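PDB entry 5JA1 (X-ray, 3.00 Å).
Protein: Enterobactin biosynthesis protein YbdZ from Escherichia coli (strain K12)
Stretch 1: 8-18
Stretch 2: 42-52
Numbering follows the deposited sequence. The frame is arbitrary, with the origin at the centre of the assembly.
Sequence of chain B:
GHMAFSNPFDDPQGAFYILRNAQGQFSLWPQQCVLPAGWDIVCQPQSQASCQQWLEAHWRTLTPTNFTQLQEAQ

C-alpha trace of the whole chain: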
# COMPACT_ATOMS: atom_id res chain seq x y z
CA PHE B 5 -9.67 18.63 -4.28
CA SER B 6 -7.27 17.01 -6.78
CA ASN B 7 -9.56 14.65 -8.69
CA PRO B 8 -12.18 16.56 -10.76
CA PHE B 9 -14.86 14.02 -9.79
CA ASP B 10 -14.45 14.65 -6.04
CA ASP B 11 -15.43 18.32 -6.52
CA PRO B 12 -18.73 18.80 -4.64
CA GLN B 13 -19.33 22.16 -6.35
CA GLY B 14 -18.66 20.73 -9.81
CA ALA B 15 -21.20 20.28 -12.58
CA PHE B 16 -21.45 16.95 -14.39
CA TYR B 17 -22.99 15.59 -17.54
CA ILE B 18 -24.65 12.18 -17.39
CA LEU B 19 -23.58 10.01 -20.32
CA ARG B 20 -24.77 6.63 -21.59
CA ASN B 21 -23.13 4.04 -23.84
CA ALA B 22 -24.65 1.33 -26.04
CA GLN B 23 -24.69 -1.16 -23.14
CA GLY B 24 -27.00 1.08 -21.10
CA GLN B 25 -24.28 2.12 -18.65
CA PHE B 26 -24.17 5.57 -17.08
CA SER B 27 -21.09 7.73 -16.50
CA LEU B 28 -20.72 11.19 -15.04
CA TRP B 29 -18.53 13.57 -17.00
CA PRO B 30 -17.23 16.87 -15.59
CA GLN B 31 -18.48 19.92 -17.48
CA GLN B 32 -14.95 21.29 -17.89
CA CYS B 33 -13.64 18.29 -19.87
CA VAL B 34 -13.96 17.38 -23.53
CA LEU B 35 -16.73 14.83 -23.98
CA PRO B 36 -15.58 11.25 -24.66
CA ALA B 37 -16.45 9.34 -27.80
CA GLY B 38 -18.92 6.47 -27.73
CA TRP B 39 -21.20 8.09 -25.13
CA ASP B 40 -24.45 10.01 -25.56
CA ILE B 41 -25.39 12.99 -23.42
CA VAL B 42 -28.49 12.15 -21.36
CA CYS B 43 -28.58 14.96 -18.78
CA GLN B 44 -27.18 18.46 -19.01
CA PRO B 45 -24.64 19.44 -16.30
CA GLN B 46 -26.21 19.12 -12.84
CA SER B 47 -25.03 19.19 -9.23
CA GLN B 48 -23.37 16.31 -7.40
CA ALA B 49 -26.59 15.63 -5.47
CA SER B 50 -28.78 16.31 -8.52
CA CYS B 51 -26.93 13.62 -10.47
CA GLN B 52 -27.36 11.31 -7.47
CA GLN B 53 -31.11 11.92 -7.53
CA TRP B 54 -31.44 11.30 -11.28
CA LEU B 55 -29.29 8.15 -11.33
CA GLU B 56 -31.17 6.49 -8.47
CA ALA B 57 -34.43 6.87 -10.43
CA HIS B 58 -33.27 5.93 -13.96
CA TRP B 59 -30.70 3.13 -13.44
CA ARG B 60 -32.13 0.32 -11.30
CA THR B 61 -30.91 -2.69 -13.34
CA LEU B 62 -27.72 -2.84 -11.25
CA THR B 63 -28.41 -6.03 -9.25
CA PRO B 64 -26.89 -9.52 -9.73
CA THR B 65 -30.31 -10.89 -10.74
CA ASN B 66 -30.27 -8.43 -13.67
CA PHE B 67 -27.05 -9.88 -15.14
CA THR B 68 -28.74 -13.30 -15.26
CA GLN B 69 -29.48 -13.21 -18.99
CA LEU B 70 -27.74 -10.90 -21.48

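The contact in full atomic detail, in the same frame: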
# COMPACT_ATOMS: atom_id res chain seq x y z
N PRO B 8 -11.02 15.73 -10.37
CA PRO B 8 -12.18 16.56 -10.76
C PRO B 8 -13.53 15.94 -10.43
O PRO B 8 -14.54 16.65 -10.46
CB PRO B 8 -12.00 16.73 -12.27
CG PRO B 8 -11.15 15.58 -12.68
CD PRO B 8 -10.20 15.36 -11.54
N PHE B 9 -13.59 14.64 -10.14
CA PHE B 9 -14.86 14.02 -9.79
C PHE B 9 -15.21 14.17 -8.31
O PHE B 9 -16.38 14.05 -7.95
CB PHE B 9 -14.85 12.53 -10.15
CG PHE B 9 -15.10 12.25 -11.60
CD1 PHE B 9 -16.38 12.08 -12.08
CD2 PHE B 9 -14.04 12.15 -12.49
CE1 PHE B 9 -16.61 11.82 -13.41
CE2 PHE B 9 -14.26 11.89 -13.82
CZ PHE B 9 -15.54 11.73 -14.29
N ASP B 10 -14.22 14.44 -7.46
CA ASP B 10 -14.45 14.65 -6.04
C ASP B 10 -14.85 16.08 -5.71
O ASP B 10 -14.95 16.43 -4.53
CB ASP B 10 -13.19 14.26 -5.24
CG ASP B 10 -12.77 12.83 -5.49
OD1 ASP B 10 -13.63 12.00 -5.86
OD2 ASP B 10 -11.57 12.53 -5.31
N ASP B 11 -15.06 16.92 -6.72
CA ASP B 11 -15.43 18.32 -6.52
C ASP B 11 -16.92 18.43 -6.22
O ASP B 11 -17.74 18.26 -7.13
CB ASP B 11 -15.05 19.15 -7.74
CG ASP B 11 -15.36 20.63 -7.56
OD1 ASP B 11 -15.54 21.07 -6.41
OD2 ASP B 11 -15.43 21.35 -8.58
N PRO B 12 -17.30 18.74 -4.98
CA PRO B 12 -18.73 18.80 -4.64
C PRO B 12 -19.45 19.96 -5.29
O PRO B 12 -20.67 19.89 -5.47
CB PRO B 12 -18.72 18.93 -3.11
CG PRO B 12 -17.43 19.62 -2.82
CD PRO B 12 -16.44 19.12 -3.84
N GLN B 13 -18.74 21.03 -5.66
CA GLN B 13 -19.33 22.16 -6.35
C GLN B 13 -19.31 22.00 -7.87
O GLN B 13 -19.78 22.90 -8.58
CB GLN B 13 -18.60 23.45 -5.97
CG GLN B 13 -18.58 23.73 -4.48
CD GLN B 13 -19.98 23.91 -3.90
OE1 GLN B 13 -20.80 24.63 -4.46
NE2 GLN B 13 -20.24 23.24 -2.79
N GLY B 14 -18.78 20.90 -8.37
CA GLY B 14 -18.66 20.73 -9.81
C GLY B 14 -19.97 20.33 -10.46
O GLY B 14 -20.86 19.74 -9.85
N ALA B 15 -20.08 20.68 -11.74
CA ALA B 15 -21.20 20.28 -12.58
C ALA B 15 -20.78 19.08 -13.42
O ALA B 15 -19.62 18.93 -13.79
CB ALA B 15 -21.65 21.42 -13.48
N PHE B 16 -21.75 18.21 -13.72
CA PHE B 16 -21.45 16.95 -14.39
C PHE B 16 -22.53 16.61 -15.40
O PHE B 16 -23.72 16.65 -15.08
CB PHE B 16 -21.32 15.81 -13.38
CG PHE B 16 -20.18 15.98 -12.42
CD1 PHE B 16 -18.91 15.55 -12.75
CD2 PHE B 16 -20.38 16.56 -11.18
CE1 PHE B 16 -17.85 15.70 -11.86
CE2 PHE B 16 -19.34 16.72 -10.29
CZ PHE B 16 -18.07 16.29 -10.63
N TYR B 17 -22.11 16.27 -16.62
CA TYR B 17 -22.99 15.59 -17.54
C TYR B 17 -23.32 14.20 -17.02
O TYR B 17 -22.64 13.66 -16.13
CB TYR B 17 -22.35 15.45 -18.93
CG TYR B 17 -22.02 16.73 -19.65
CD1 TYR B 17 -22.94 17.34 -20.50
CD2 TYR B 17 -20.77 17.32 -19.51
CE1 TYR B 17 -22.63 18.50 -21.17
CE2 TYR B 17 -20.45 18.49 -20.18
CZ TYR B 17 -21.38 19.08 -21.01
OH TYR B 17 -21.07 20.24 -21.68
N ILE B 18 -24.36 13.59 -17.58
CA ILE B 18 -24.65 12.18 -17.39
C ILE B 18 -24.69 11.53 -18.76
O ILE B 18 -25.56 11.86 -19.58
CB ILE B 18 -25.95 11.95 -16.62
CG1 ILE B 18 -25.89 12.65 -15.25
CG2 ILE B 18 -26.21 10.46 -16.44
CD1 ILE B 18 -27.04 12.32 -14.34
N VAL B 42 -27.13 12.38 -21.84
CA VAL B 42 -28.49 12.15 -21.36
C VAL B 42 -29.01 13.34 -20.57
O VAL B 42 -30.10 13.84 -20.82
CB VAL B 42 -28.55 10.85 -20.54
CG1 VAL B 42 -29.95 10.65 -19.98
CG2 VAL B 42 -28.15 9.67 -21.39
N CYS B 43 -28.23 13.81 -19.59
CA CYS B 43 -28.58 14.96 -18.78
C CYS B 43 -27.57 16.07 -19.00
O CYS B 43 -26.37 15.81 -19.16
CB CYS B 43 -28.64 14.60 -17.29
SG CYS B 43 -30.15 13.78 -16.76
N GLN B 44 -28.06 17.31 -19.01
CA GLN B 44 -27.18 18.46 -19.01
C GLN B 44 -26.49 18.58 -17.66
O GLN B 44 -26.92 17.96 -16.68
CB GLN B 44 -27.98 19.72 -19.34
CG GLN B 44 -28.70 19.67 -20.68
CD GLN B 44 -27.75 19.45 -21.85
OE1 GLN B 44 -26.61 19.92 -21.84
NE2 GLN B 44 -28.22 18.73 -22.87
N PRO B 45 -25.39 19.35 -17.57
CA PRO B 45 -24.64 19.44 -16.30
C PRO B 45 -25.49 19.80 -15.09
O PRO B 45 -26.16 20.83 -15.07
CB PRO B 45 -23.61 20.53 -16.60
CG PRO B 45 -23.35 20.39 -18.06
CD PRO B 45 -24.68 20.03 -18.67
N GLN B 46 -25.45 18.94 -14.07
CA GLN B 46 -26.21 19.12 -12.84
C GLN B 46 -25.26 19.04 -11.65
O GLN B 46 -24.06 18.79 -11.80
CB GLN B 46 -27.31 18.07 -12.70
CG GLN B 46 -28.40 18.14 -13.76
CD GLN B 46 -29.29 16.92 -13.74
OE1 GLN B 46 -28.99 15.93 -13.07
NE2 GLN B 46 -30.39 16.97 -14.48
N SER B 47 -25.81 19.23 -10.45
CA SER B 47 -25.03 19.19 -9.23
C SER B 47 -24.64 17.76 -8.88
O SER B 47 -25.11 16.79 -9.48
CB SER B 47 -25.80 19.83 -8.08
OG SER B 47 -25.11 19.68 -6.85
N GLN B 48 -23.76 17.63 -7.88
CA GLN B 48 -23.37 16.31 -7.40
C GLN B 48 -24.56 15.56 -6.82
O GLN B 48 -24.74 14.37 -7.09
CB GLN B 48 -22.26 16.45 -6.35
CG GLN B 48 -21.47 15.18 -6.10
CD GLN B 48 -20.33 15.00 -7.09
OE1 GLN B 48 -19.46 15.86 -7.21
NE2 GLN B 48 -20.34 13.89 -7.81
N ALA B 49 -25.40 16.25 -6.04
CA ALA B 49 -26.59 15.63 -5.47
C ALA B 49 -27.74 15.55 -6.46
O ALA B 49 -28.62 14.71 -6.30
CB ALA B 49 -27.03 16.40 -4.22
N SER B 50 -27.75 16.41 -7.48
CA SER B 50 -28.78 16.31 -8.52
C SER B 50 -28.53 15.10 -9.41
O SER B 50 -29.47 14.41 -9.81
CB SER B 50 -28.82 17.60 -9.34
OG SER B 50 -29.11 18.72 -8.53
N CYS B 51 -27.26 14.83 -9.74
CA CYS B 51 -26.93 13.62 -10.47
C CYS B 51 -27.23 12.37 -9.65
O CYS B 51 -27.65 11.35 -10.21
CB CYS B 51 -25.45 13.63 -10.88
SG CYS B 51 -25.03 14.87 -12.12
N GLN B 52 -27.03 12.44 -8.34
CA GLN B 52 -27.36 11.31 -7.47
C GLN B 52 -28.85 11.03 -7.47
O GLN B 52 -29.28 9.87 -7.41
CB GLN B 52 -26.86 11.58 -6.05
CG GLN B 52 -27.22 10.52 -5.03
CD GLN B 52 -26.75 10.87 -3.64
OE1 GLN B 52 -26.14 11.92 -3.42
NE2 GLN B 52 -27.02 9.99 -2.68
O HOH W 1 -22.25 19.56 -7.30

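Strand 16-18 pairs antiparallel with the segment leading into helix 48-52, burying 683 Å² between the two stretches, both sides summed. F16 and Q46 exchange two backbone hydrogen bonds, F16 N to Q46 O (3.1 Å) and Q46 N to F16 O (3.0 Å). Two residues along, I18 O accepts V42 N at 2.8 Å and, weakly, C43 N at 3.3 Å, while I18 N reaches C43 O in another weak bond of 3.4 Å. The register slips by one between these pairs, a beta bulge that leaves an extra residue in the stretch 43-46. CA-H...O contacts tighten the seam: P45 CA lies 3.2 Å from F16 O, and A15 CA 3.3 Å from Q46 O.

P45 is the bump on one flank. Its CG sits over one face of the Y17 ring, 3.8 Å from the centroid and 13° off the normal, a CH-pi contact in which rigid pyrrolidine lies against flat tyrosine. The small A15 fits beside the same proline, CB to P45 CB 3.8 Å.

F16, I18, C43 and Q46 direct their side chains to the other face of the sheet. There I18, most covered of all these residues (121 Å²), packs CB against C43 CB at 3.8 Å and extends CD1 to 3.9 Å from C51 SG. C51, whose CA-to-CB bond points toward the first stretch, brings its compact thiol against I18, and its SG also meets F16 CB at 4.0 Å, so it fills the space between the two larger side chains.

Q48, its CA-to-CB bond pointing toward the first stretch, meets the type I turn D11-G14, where its CB comes 3.9 Å from P12 O; its aliphatic stem can pack while its amide remains polar. One water bridges the remaining gap, donating to P12 O (2.4 Å) and G14 O (2.9 Å) and accepting from Q48 N (2.5 Å), thereby tying the turn to the helix start.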